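Local coordinates for protein nidogen (Mus musculus, PDB 1NPE) that probably links laminin to other basement-membrane components, with the six-bladed YWTD beta-propeller domain described here as its laminin-binding part, at residues 15-20 with 215-220; 75-80 with 100-105; 145-150 with 158-163; 208-213 with 224-229. All coordinates share one frame; numbering follows the deposited sequence.

Contact 1 (15-20 with 215-220); sequences LPLERN and TSYGKN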
# COMPACT_ATOMS: atom_id res chain seq x y z
N LEU A 15 21.79 -4.26 0.68
CA LEU A 15 22.70 -5.11 1.45
C LEU A 15 22.94 -6.42 0.73
O LEU A 15 22.01 -7.05 0.22
CB LEU A 15 22.23 -5.35 2.89
CG LEU A 15 21.01 -6.22 3.18
CD1 LEU A 15 21.18 -6.89 4.53
CD2 LEU A 15 19.76 -5.36 3.15
N PRO A 16 24.21 -6.85 0.68
CA PRO A 16 24.66 -8.09 0.03
C PRO A 16 24.08 -9.36 0.62
O PRO A 16 23.77 -9.43 1.80
CB PRO A 16 26.17 -8.04 0.24
CG PRO A 16 26.47 -6.58 0.36
CD PRO A 16 25.35 -6.12 1.24
N LEU A 17 23.93 -10.36 -0.25
CA LEU A 17 23.44 -11.68 0.12
C LEU A 17 24.47 -12.69 -0.34
O LEU A 17 24.53 -13.02 -1.52
CB LEU A 17 22.12 -11.99 -0.59
CG LEU A 17 20.77 -11.91 0.14
CD1 LEU A 17 19.73 -12.62 -0.73
CD2 LEU A 17 20.83 -12.56 1.51
N GLU A 18 25.32 -13.15 0.58
CA GLU A 18 26.33 -14.15 0.23
C GLU A 18 25.89 -15.51 0.78
O GLU A 18 25.94 -15.76 1.99
CB GLU A 18 27.71 -13.74 0.75
CG GLU A 18 28.22 -12.41 0.15
CD GLU A 18 29.73 -12.25 0.20
OE1 GLU A 18 30.23 -11.42 1.00
OE2 GLU A 18 30.43 -12.94 -0.58
N ARG A 19 25.41 -16.36 -0.12
CA ARG A 19 24.92 -17.70 0.21
C ARG A 19 23.84 -17.72 1.30
O ARG A 19 24.09 -18.16 2.43
CB ARG A 19 26.08 -18.65 0.56
CG ARG A 19 26.65 -19.39 -0.64
CD ARG A 19 25.55 -20.16 -1.41
NE ARG A 19 25.28 -19.59 -2.74
CZ ARG A 19 24.11 -19.09 -3.13
NH1 ARG A 19 23.07 -19.07 -2.31
NH2 ARG A 19 23.97 -18.63 -4.37
N ASN A 20 22.66 -17.23 0.94
CA ASN A 20 21.51 -17.18 1.84
C ASN A 20 21.75 -16.45 3.16
O ASN A 20 21.02 -16.66 4.13
CB ASN A 20 20.97 -18.59 2.10
CG ASN A 20 20.57 -19.33 0.82
OD1 ASN A 20 20.18 -20.50 0.85
ND2 ASN A 20 20.67 -18.64 -0.32
N THR A 215 9.77 -11.23 -0.29
CA THR A 215 10.44 -11.64 -1.51
C THR A 215 11.12 -12.96 -1.16
O THR A 215 11.25 -13.31 0.02
CB THR A 215 11.48 -10.60 -2.01
OG1 THR A 215 11.96 -10.98 -3.30
CG2 THR A 215 12.67 -10.49 -1.05
N SER A 216 11.51 -13.72 -2.17
CA SER A 216 12.14 -15.00 -1.91
C SER A 216 13.43 -15.24 -2.66
O SER A 216 13.69 -14.63 -3.70
CB SER A 216 11.15 -16.15 -2.18
OG SER A 216 10.72 -16.18 -3.53
N TYR A 217 14.25 -16.10 -2.08
CA TYR A 217 15.53 -16.51 -2.65
C TYR A 217 15.71 -17.97 -2.27
O TYR A 217 16.24 -18.29 -1.19
CB TYR A 217 16.69 -15.66 -2.11
CG TYR A 217 17.97 -15.87 -2.88
CD1 TYR A 217 17.98 -15.75 -4.28
CD2 TYR A 217 19.15 -16.25 -2.24
CE1 TYR A 217 19.13 -16.01 -5.01
CE2 TYR A 217 20.31 -16.51 -2.98
CZ TYR A 217 20.29 -16.39 -4.36
OH TYR A 217 21.41 -16.69 -5.11
N GLY A 218 15.19 -18.86 -3.12
CA GLY A 218 15.28 -20.29 -2.88
C GLY A 218 14.33 -20.77 -1.80
O GLY A 218 13.11 -20.64 -1.92
N LYS A 219 14.91 -21.34 -0.75
CA LYS A 219 14.15 -21.86 0.39
C LYS A 219 13.86 -20.79 1.45
O LYS A 219 13.03 -20.99 2.34
CB LYS A 219 14.93 -23.03 1.03
CG LYS A 219 16.42 -22.73 1.24
CD LYS A 219 17.11 -23.80 2.09
CE LYS A 219 17.04 -25.19 1.45
NZ LYS A 219 17.60 -26.24 2.37
N ASN A 220 14.55 -19.65 1.34
CA ASN A 220 14.39 -18.55 2.29
C ASN A 220 13.42 -17.43 1.89
O ASN A 220 13.33 -17.04 0.73
CB ASN A 220 15.75 -17.91 2.60
CG ASN A 220 16.49 -18.61 3.73
OD1 ASN A 220 16.14 -19.71 4.14
ND2 ASN A 220 17.52 -17.95 4.24
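Tyr217, Leu17, Arg19 and Asn20 meet at the junction of two neighbouring blades of the YWTD beta-propeller, where the first residues of the domain pack beside its last full blade. Strand 11-17 lies in the blade completed by the C-terminal strand 256-259, and strand 211-217 in the blade next to it. Tyr217 does most of the touching. It ends strand 211-217 and is the first residue of the type II' turn that runs to Asn220. Its CG is anti to the backbone N (chi1 -168°), and the ring beyond it meets Leu17, Arg19 and Asn20. Leu17 and Tyr217 run alongside each other in opposing senses, CD1 of Leu17 lying 4.0 Å from CD2 of Tyr217. Asn20 crosses the tyrosine at about a right angle, and its amide plane stands nearly upright to the ring (86°). Its ND2 approaches Tyr217 CE2 to 3.4 Å, with CD2 at the same distance. Arg19 reaches the far end of the ring through a chain bent at chi2 and chi3. From there NH2 donates to Tyr217 OH at 3.3 Å, with the acceptor close to the guanidinium plane. On the apolar side, Leu17 and Tyr217 also touch Ile258. The chemistry thus grades from an apolar flank at Leu17 to a polar end at Arg19, where one hydrogen bond joins a charged donor to a neutral phenol, which the guanidinium would probably polarise.

Contact 2 (75-80 with 100-105); sequences RQDLGS and LDRIEV. With CD (cadmium ion), chain C.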
# COMPACT_ATOMS: atom_id res chain seq x y z
N ARG A 75 3.75 9.73 -13.78
CA ARG A 75 3.28 10.69 -12.77
C ARG A 75 1.77 10.91 -12.92
O ARG A 75 1.03 10.95 -11.93
CB ARG A 75 3.94 12.06 -12.96
CG ARG A 75 5.44 12.08 -13.07
CD ARG A 75 5.91 13.48 -13.45
NE ARG A 75 7.33 13.50 -13.83
CZ ARG A 75 8.33 13.69 -12.99
NH1 ARG A 75 8.08 13.90 -11.70
NH2 ARG A 75 9.58 13.67 -13.41
N GLN A 76 1.33 11.10 -14.16
CA GLN A 76 -0.07 11.38 -14.47
C GLN A 76 -1.04 10.27 -14.10
O GLN A 76 -0.66 9.11 -14.04
CB GLN A 76 -0.23 11.67 -15.98
CG GLN A 76 0.81 12.61 -16.59
CD GLN A 76 0.80 14.02 -15.99
OE1 GLN A 76 1.83 14.68 -15.91
NE2 GLN A 76 -0.38 14.48 -15.59
N ASP A 77 -2.29 10.65 -13.85
CA ASP A 77 -3.37 9.72 -13.54
C ASP A 77 -2.98 8.54 -12.64
O ASP A 77 -3.28 7.38 -12.94
CB ASP A 77 -3.98 9.21 -14.86
CG ASP A 77 -5.31 8.48 -14.67
OD1 ASP A 77 -6.11 8.87 -13.80
OD2 ASP A 77 -5.55 7.52 -15.43
N LEU A 78 -2.31 8.85 -11.54
CA LEU A 78 -1.88 7.85 -10.57
C LEU A 78 -2.54 8.12 -9.24
O LEU A 78 -2.67 9.27 -8.83
CB LEU A 78 -0.37 7.90 -10.37
CG LEU A 78 0.55 7.03 -11.22
CD1 LEU A 78 1.99 7.27 -10.76
CD2 LEU A 78 0.18 5.56 -11.09
N GLY A 79 -2.92 7.04 -8.56
CA GLY A 79 -3.54 7.15 -7.25
C GLY A 79 -2.54 6.80 -6.17
O GLY A 79 -1.74 7.65 -5.75
N SER A 80 -2.56 5.54 -5.73
CA SER A 80 -1.66 5.05 -4.69
C SER A 80 -0.98 3.74 -5.13
O SER A 80 -1.39 2.64 -4.75
CB SER A 80 -2.44 4.82 -3.39
OG SER A 80 -1.57 4.51 -2.32
N LEU A 100 -7.15 4.37 -7.10
CA LEU A 100 -7.91 4.29 -8.35
C LEU A 100 -8.49 2.89 -8.56
O LEU A 100 -9.22 2.65 -9.52
CB LEU A 100 -7.03 4.66 -9.55
CG LEU A 100 -6.56 6.11 -9.57
CD1 LEU A 100 -5.78 6.36 -10.85
CD2 LEU A 100 -7.76 7.04 -9.49
N ASP A 101 -8.13 1.98 -7.67
CA ASP A 101 -8.60 0.60 -7.68
C ASP A 101 -8.35 -0.16 -8.96
O ASP A 101 -9.27 -0.64 -9.62
CB ASP A 101 -10.07 0.54 -7.28
CG ASP A 101 -10.30 1.01 -5.84
OD1 ASP A 101 -9.33 1.03 -5.05
OD2 ASP A 101 -11.45 1.37 -5.51
N ARG A 102 -7.07 -0.32 -9.30
CA ARG A 102 -6.74 -1.04 -10.50
C ARG A 102 -5.34 -1.61 -10.58
O ARG A 102 -4.52 -1.44 -9.67
CB ARG A 102 -7.04 -0.16 -11.73
CG ARG A 102 -6.32 1.16 -11.78
CD ARG A 102 -7.03 2.08 -12.73
NE ARG A 102 -6.12 3.05 -13.32
CZ ARG A 102 -6.45 4.27 -13.70
NH1 ARG A 102 -7.70 4.71 -13.55
NH2 ARG A 102 -5.53 5.07 -14.23
N ILE A 103 -5.15 -2.42 -11.62
CA ILE A 103 -3.88 -3.04 -11.91
C ILE A 103 -3.59 -2.65 -13.35
O ILE A 103 -4.39 -2.92 -14.25
CB ILE A 103 -3.94 -4.58 -11.76
CG1 ILE A 103 -4.12 -4.96 -10.29
CG2 ILE A 103 -2.67 -5.22 -12.32
CD1 ILE A 103 -4.39 -6.41 -10.06
N GLU A 104 -2.51 -1.92 -13.54
CA GLU A 104 -2.14 -1.48 -14.88
C GLU A 104 -0.86 -2.16 -15.35
O GLU A 104 -0.08 -2.70 -14.57
CB GLU A 104 -1.97 0.03 -14.92
CG GLU A 104 -3.20 0.82 -14.47
CD GLU A 104 -3.15 2.27 -14.88
OE1 GLU A 104 -2.90 2.53 -16.07
OE2 GLU A 104 -3.34 3.15 -14.03
N VAL A 105 -0.68 -2.16 -16.66
CA VAL A 105 0.49 -2.73 -17.28
C VAL A 105 0.98 -1.67 -18.27
O VAL A 105 0.19 -0.89 -18.79
CB VAL A 105 0.16 -4.07 -17.98
CG1 VAL A 105 -0.93 -3.89 -19.04
CG2 VAL A 105 1.41 -4.67 -18.60
CD CD C . -9.42 1.41 -2.99
O HOH W 1 -11.82 0.96 -2.59
O HOH W 2 -8.65 1.63 -0.49
O HOH W 3 -9.87 4.05 -3.09
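Asp77, its CG anti to the backbone N (chi1 -167°), meets Arg102 in the polar half of this contact, a salt bridge in which Arg102 NH2 donates to Asp77 OD2 at 2.7 Å. The oxygen sits at the edge of the guanidinium and close to its plane, but the nitrogen meets it from above the carboxylate plane, the two flat groups being turned 61° apart. Leu100 supplies the apolar half. Its CD1 lies 3.4 Å from Asp77 O and 3.7 Å from Gly79 N, and rests over one face of the Arg102 guanidinium, toward the rim. A CB on Gly79 would fall about 3.0 Å from Leu100 CG, so the closeness of the two chains depends on the missing side chain.

Behind the first shell, Glu104 fixes the arginine: NE and NH2 of Arg102 both donate to Glu104 OE2, each at 2.9 Å and from the same face of that carboxylate. The same oxygen forms a salt bridge with Arg113, which would help to offset the gathering of acidic groups around Arg102. The loop between strands 71-74 and 81-87 is thereby tied to the next propeller blade, a junction organised by Asp97, the aspartate of that blade's YWTD-type sequence. Asp97 accepts from the backbone N of Gly79, Ser80 and Leu100, and it faces Asp101 and Arg102 across a G1 beta bulge. At the bulge Asp101 turns to a cadmium ion, which its OD1 binds at 2.1 Å. Carbonyl oxygens of Ser98 and Val122 and three waters complete the metal site.

Contact 3 (145-150 with 158-163); sequences NPKIET and RRILAQ
An Arg158 side chain drawn out straight (CG anti to the backbone N, chi1 178°, and extended as far as NE) meets a Glu149 whose CG lies beside its own backbone N (chi1 -64°). The guanidinium grips the carboxylate side-on, one nitrogen to each oxygen. NH2 of Arg158 donates to the syn lone pair of Glu149 OE2 at 2.8 Å in a nearly straight bond (170°), whereas NE reaches Glu149 OE1 at 2.9 Å from above the carboxylate plane. Lys147 NZ adds a salt bridge to Glu149 OE2 at 3.3 Å, and Gly120 O gives the ammonium a second partner. An alanine in place of Arg158 would probably leave Glu149 OE1 without its mate, OE2 to Lys147 and a weak bond from Trp138, and Thr119 O without the donor it has in Arg158 NH1.

Beneath this network strands 147-152 and 159-162 form the hairpin at the outer side of a propeller blade. The pairing is antiparallel and broken by a classic beta bulge, with Leu161 and Ala162 both facing Ile148: Ile148 O accepts from Leu161 N at 2.8 Å and weakly from Ala162 N.

On the face opposite Glu149, Thr150 and Arg159 lie side by side, Thr150 CG2 being 3.6 Å from Arg159 CG and covering one face of the guanidinium. Further along that face Ile148 CG1 packs on Ala162 CB at 3.9 Å, and both residues touch Trp183 of the next blade.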
# COMPACT_ATOMS: atom_id res chain seq x y z
N ASN A 145 -13.30 -8.72 2.43
CA ASN A 145 -13.07 -9.89 1.59
C ASN A 145 -11.65 -9.95 1.04
O ASN A 145 -11.43 -9.75 -0.15
CB ASN A 145 -14.07 -9.93 0.43
CG ASN A 145 -15.49 -10.19 0.89
OD1 ASN A 145 -16.21 -9.27 1.28
ND2 ASN A 145 -15.90 -11.46 0.86
N PRO A 146 -10.67 -10.22 1.91
CA PRO A 146 -9.26 -10.30 1.49
C PRO A 146 -9.06 -11.47 0.52
O PRO A 146 -9.75 -12.49 0.62
CB PRO A 146 -8.53 -10.55 2.81
CG PRO A 146 -9.53 -11.35 3.59
CD PRO A 146 -10.81 -10.59 3.33
N LYS A 147 -8.13 -11.34 -0.41
CA LYS A 147 -7.91 -12.42 -1.37
C LYS A 147 -6.56 -12.41 -2.07
O LYS A 147 -5.83 -11.42 -2.05
CB LYS A 147 -9.03 -12.43 -2.41
CG LYS A 147 -9.25 -11.10 -3.09
CD LYS A 147 -10.46 -11.11 -4.02
CE LYS A 147 -10.57 -9.77 -4.74
NZ LYS A 147 -11.64 -9.74 -5.78
N ILE A 148 -6.19 -13.59 -2.57
CA ILE A 148 -4.97 -13.78 -3.35
C ILE A 148 -5.54 -14.16 -4.71
O ILE A 148 -6.33 -15.10 -4.82
CB ILE A 148 -4.11 -14.96 -2.82
CG1 ILE A 148 -3.80 -14.79 -1.33
CG2 ILE A 148 -2.82 -15.06 -3.61
CD1 ILE A 148 -2.93 -13.58 -1.02
N GLU A 149 -5.21 -13.39 -5.74
CA GLU A 149 -5.73 -13.69 -7.07
C GLU A 149 -4.62 -13.97 -8.07
O GLU A 149 -3.47 -13.60 -7.87
CB GLU A 149 -6.58 -12.54 -7.62
CG GLU A 149 -7.85 -12.22 -6.86
CD GLU A 149 -8.78 -11.30 -7.65
OE1 GLU A 149 -9.51 -11.80 -8.53
OE2 GLU A 149 -8.77 -10.08 -7.40
N THR A 150 -5.01 -14.61 -9.17
CA THR A 150 -4.08 -14.90 -10.23
C THR A 150 -4.77 -14.69 -11.57
O THR A 150 -5.99 -14.66 -11.66
CB THR A 150 -3.52 -16.35 -10.17
OG1 THR A 150 -2.49 -16.50 -11.14
CG2 THR A 150 -4.60 -17.37 -10.49
N ARG A 158 -8.64 -14.65 -15.08
CA ARG A 158 -8.57 -14.13 -13.72
C ARG A 158 -9.37 -15.05 -12.80
O ARG A 158 -10.45 -15.52 -13.18
CB ARG A 158 -9.15 -12.71 -13.66
CG ARG A 158 -9.14 -12.13 -12.26
CD ARG A 158 -9.70 -10.72 -12.24
NE ARG A 158 -9.71 -10.19 -10.88
CZ ARG A 158 -10.23 -9.01 -10.54
NH1 ARG A 158 -10.78 -8.23 -11.45
NH2 ARG A 158 -10.18 -8.62 -9.27
N ARG A 159 -8.83 -15.31 -11.62
CA ARG A 159 -9.52 -16.17 -10.65
C ARG A 159 -8.93 -16.02 -9.26
O ARG A 159 -7.77 -15.64 -9.09
CB ARG A 159 -9.46 -17.64 -11.09
CG ARG A 159 -8.05 -18.19 -11.17
CD ARG A 159 -8.00 -19.54 -11.85
NE ARG A 159 -6.63 -20.05 -11.88
CZ ARG A 159 -6.15 -20.97 -11.05
NH1 ARG A 159 -6.93 -21.51 -10.11
NH2 ARG A 159 -4.88 -21.35 -11.14
N ILE A 160 -9.76 -16.31 -8.26
CA ILE A 160 -9.35 -16.23 -6.86
C ILE A 160 -8.64 -17.53 -6.51
O ILE A 160 -9.12 -18.62 -6.81
CB ILE A 160 -10.56 -16.03 -5.94
CG1 ILE A 160 -11.31 -14.75 -6.35
CG2 ILE A 160 -10.11 -15.92 -4.50
CD1 ILE A 160 -12.56 -14.46 -5.53
N LEU A 161 -7.46 -17.40 -5.89
CA LEU A 161 -6.65 -18.54 -5.49
C LEU A 161 -6.90 -18.91 -4.02
O LEU A 161 -6.99 -20.08 -3.67
CB LEU A 161 -5.18 -18.20 -5.72
CG LEU A 161 -4.25 -19.20 -6.43
CD1 LEU A 161 -4.92 -19.84 -7.65
CD2 LEU A 161 -2.99 -18.47 -6.84
N ALA A 162 -6.99 -17.90 -3.16
CA ALA A 162 -7.23 -18.09 -1.73
C ALA A 162 -8.16 -16.98 -1.27
O ALA A 162 -8.01 -15.83 -1.68
CB ALA A 162 -5.92 -18.05 -0.94
N GLN A 163 -9.09 -17.32 -0.38
CA GLN A 163 -10.08 -16.36 0.09
C GLN A 163 -10.33 -16.52 1.58
O GLN A 163 -10.48 -15.54 2.32
CB GLN A 163 -11.37 -16.61 -0.68
CG GLN A 163 -12.29 -15.44 -0.84
CD GLN A 163 -13.46 -15.79 -1.74
OE1 GLN A 163 -13.36 -15.74 -2.96
NE2 GLN A 163 -14.57 -16.19 -1.13

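Contact 4 (208-213 with 224-229); sequences LQYPFA and TDWKTN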
# COMPACT_ATOMS: atom_id res chain seq x y z
N LEU A 208 4.41 -14.26 12.74
CA LEU A 208 4.81 -13.03 12.07
C LEU A 208 4.05 -11.84 12.66
O LEU A 208 2.82 -11.78 12.60
CB LEU A 208 4.61 -13.13 10.55
CG LEU A 208 5.56 -14.04 9.76
CD1 LEU A 208 5.29 -15.51 10.08
CD2 LEU A 208 5.41 -13.79 8.26
N GLN A 209 4.79 -10.91 13.25
CA GLN A 209 4.22 -9.74 13.91
C GLN A 209 3.38 -8.80 13.04
O GLN A 209 2.18 -8.66 13.26
CB GLN A 209 5.33 -8.97 14.63
CG GLN A 209 6.15 -9.83 15.57
CD GLN A 209 5.97 -9.46 17.03
OE1 GLN A 209 4.96 -9.79 17.65
NE2 GLN A 209 6.96 -8.76 17.59
N TYR A 210 4.00 -8.12 12.08
CA TYR A 210 3.27 -7.23 11.19
C TYR A 210 3.99 -7.09 9.87
O TYR A 210 4.57 -6.04 9.57
CB TYR A 210 3.03 -5.84 11.82
CG TYR A 210 1.79 -5.18 11.25
CD1 TYR A 210 0.58 -5.23 11.93
CD2 TYR A 210 1.81 -4.58 9.99
CE1 TYR A 210 -0.59 -4.71 11.37
CE2 TYR A 210 0.65 -4.06 9.42
CZ TYR A 210 -0.55 -4.13 10.11
OH TYR A 210 -1.69 -3.66 9.54
N PRO A 211 3.96 -8.15 9.06
CA PRO A 211 4.60 -8.20 7.75
C PRO A 211 3.97 -7.23 6.77
O PRO A 211 2.75 -7.08 6.74
CB PRO A 211 4.32 -9.62 7.27
CG PRO A 211 3.90 -10.36 8.47
CD PRO A 211 3.18 -9.37 9.30
N PHE A 212 4.80 -6.58 5.96
CA PHE A 212 4.31 -5.67 4.94
C PHE A 212 4.61 -6.19 3.53
O PHE A 212 3.74 -6.18 2.66
CB PHE A 212 4.91 -4.27 5.07
CG PHE A 212 4.48 -3.35 3.97
CD1 PHE A 212 3.24 -2.73 4.02
CD2 PHE A 212 5.27 -3.19 2.83
CE1 PHE A 212 2.78 -1.97 2.95
CE2 PHE A 212 4.83 -2.43 1.76
CZ PHE A 212 3.57 -1.81 1.82
N ALA A 213 5.87 -6.56 3.29
CA ALA A 213 6.26 -7.06 1.98
C ALA A 213 7.15 -8.29 2.13
O ALA A 213 7.73 -8.52 3.19
CB ALA A 213 6.99 -5.99 1.19
N THR A 224 9.55 -7.63 5.35
CA THR A 224 9.70 -6.40 6.11
C THR A 224 8.58 -6.37 7.15
O THR A 224 7.44 -6.72 6.84
CB THR A 224 9.60 -5.15 5.22
OG1 THR A 224 8.34 -5.14 4.54
CG2 THR A 224 10.74 -5.15 4.20
N ASP A 225 8.92 -5.96 8.36
CA ASP A 225 7.96 -5.93 9.45
C ASP A 225 7.83 -4.55 10.07
O ASP A 225 8.83 -3.90 10.40
CB ASP A 225 8.36 -6.97 10.51
CG ASP A 225 7.28 -7.21 11.56
OD1 ASP A 225 7.11 -6.36 12.44
OD2 ASP A 225 6.61 -8.26 11.51
N TRP A 226 6.59 -4.10 10.20
CA TRP A 226 6.26 -2.78 10.76
C TRP A 226 6.34 -2.71 12.30
O TRP A 226 6.55 -1.64 12.87
CB TRP A 226 4.85 -2.38 10.33
CG TRP A 226 4.74 -1.86 8.93
CD1 TRP A 226 5.74 -1.78 7.99
CD2 TRP A 226 3.58 -1.31 8.32
NE1 TRP A 226 5.26 -1.21 6.84
CE2 TRP A 226 3.94 -0.91 7.01
CE3 TRP A 226 2.26 -1.11 8.74
CZ2 TRP A 226 3.03 -0.33 6.13
CZ3 TRP A 226 1.35 -0.54 7.87
CH2 TRP A 226 1.75 -0.15 6.57
N LYS A 227 6.11 -3.84 12.95
CA LYS A 227 6.16 -3.92 14.41
C LYS A 227 7.60 -3.92 14.91
O LYS A 227 7.97 -3.12 15.77
CB LYS A 227 5.42 -5.18 14.87
CG LYS A 227 5.64 -5.60 16.32
CD LYS A 227 4.90 -4.72 17.31
CE LYS A 227 5.11 -5.24 18.73
NZ LYS A 227 4.54 -4.33 19.77
N THR A 228 8.43 -4.78 14.32
CA THR A 228 9.82 -4.93 14.72
C THR A 228 10.81 -4.01 14.01
O THR A 228 11.97 -3.92 14.41
CB THR A 228 10.31 -6.38 14.51
OG1 THR A 228 10.34 -6.67 13.11
CG2 THR A 228 9.38 -7.37 15.21
N ASN A 229 10.35 -3.33 12.96
CA ASN A 229 11.21 -2.44 12.18
C ASN A 229 12.46 -3.17 11.71
O ASN A 229 13.58 -2.70 11.90
CB ASN A 229 11.60 -1.20 12.99
CG ASN A 229 10.51 -0.15 13.00
OD1 ASN A 229 10.04 0.28 11.94
ND2 ASN A 229 10.09 0.26 14.19
O HOH W 4 7.34 -10.74 12.56
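Pro211 and Asp225 face each other as an antiparallel non-hydrogen-bonded pair, flanked by the bonds from Phe212 N to Thr224 O (2.8 Å) and from Trp226 N to Tyr210 O (2.9 Å). Asp225 divides its carboxylate between the two segments. Its OD2 accepts from Tyr210 N at 2.7 Å on the syn side, somewhat out of plane, and also from a water that bridges to Gln209 N. Its OD1 accepts from Thr228 N at 2.8 Å, closing an Asx motif that holds the chain where it leaves the strand.

Tyr210 and Phe212 both pack on the Trp226 indole. The Tyr210 ring lies almost parallel to the six-membered ring (5°) but slid well aside, with CE2 of Tyr210 3.4 Å from CE3 of Trp226. Phe212 CB lies over the five-membered ring in a CH-pi contact, 4.0 Å from the centroid; with CG anti to the backbone N (chi1 176°), the ring continues past the indole, nearly parallel to it but slid aside. An alanine in place of Trp226 would probably open a gap beside the Tyr210 and Phe212 rings and leave them freer to turn. Thr224 OG1 is shared, accepting from Ala213 N and bonded to Tyr254 O.

Thr224 and Asp225 end a YWTD-type sequence, here beginning Tyr222-Tyr223, and the Asp225 grip on the strand-entry backbone is in keeping with that propeller motif. Beside it, Tyr210 OH bonds to a polar side chain of the other protein chain and Trp226 packs on that chain's backbone, consistent with a laminin-binding surface.

The four contacts lie within and between the blades of one six-bladed propeller. Contacts 3 and 4 each join two neighbouring strands of a single four-stranded blade, the hairpin 147-152/159-162 and the hairpin 211-217/220-225, with centres about 22 Å apart. Contacts 1 and 2 join different blades and lie on opposite sides of the chain's centre, their centres about 31 Å apart. Contacts 2, 3 and 4 follow in series along the chain, whereas contact 1 encloses contacts 2 and 3 and alternates with contact 4, sharing strand 211-217 with it. Local pairing thus builds the blades and junctions between blades tie them into a ring, of which contact 4, and Ser80 in contact 2, meet the other protein chain.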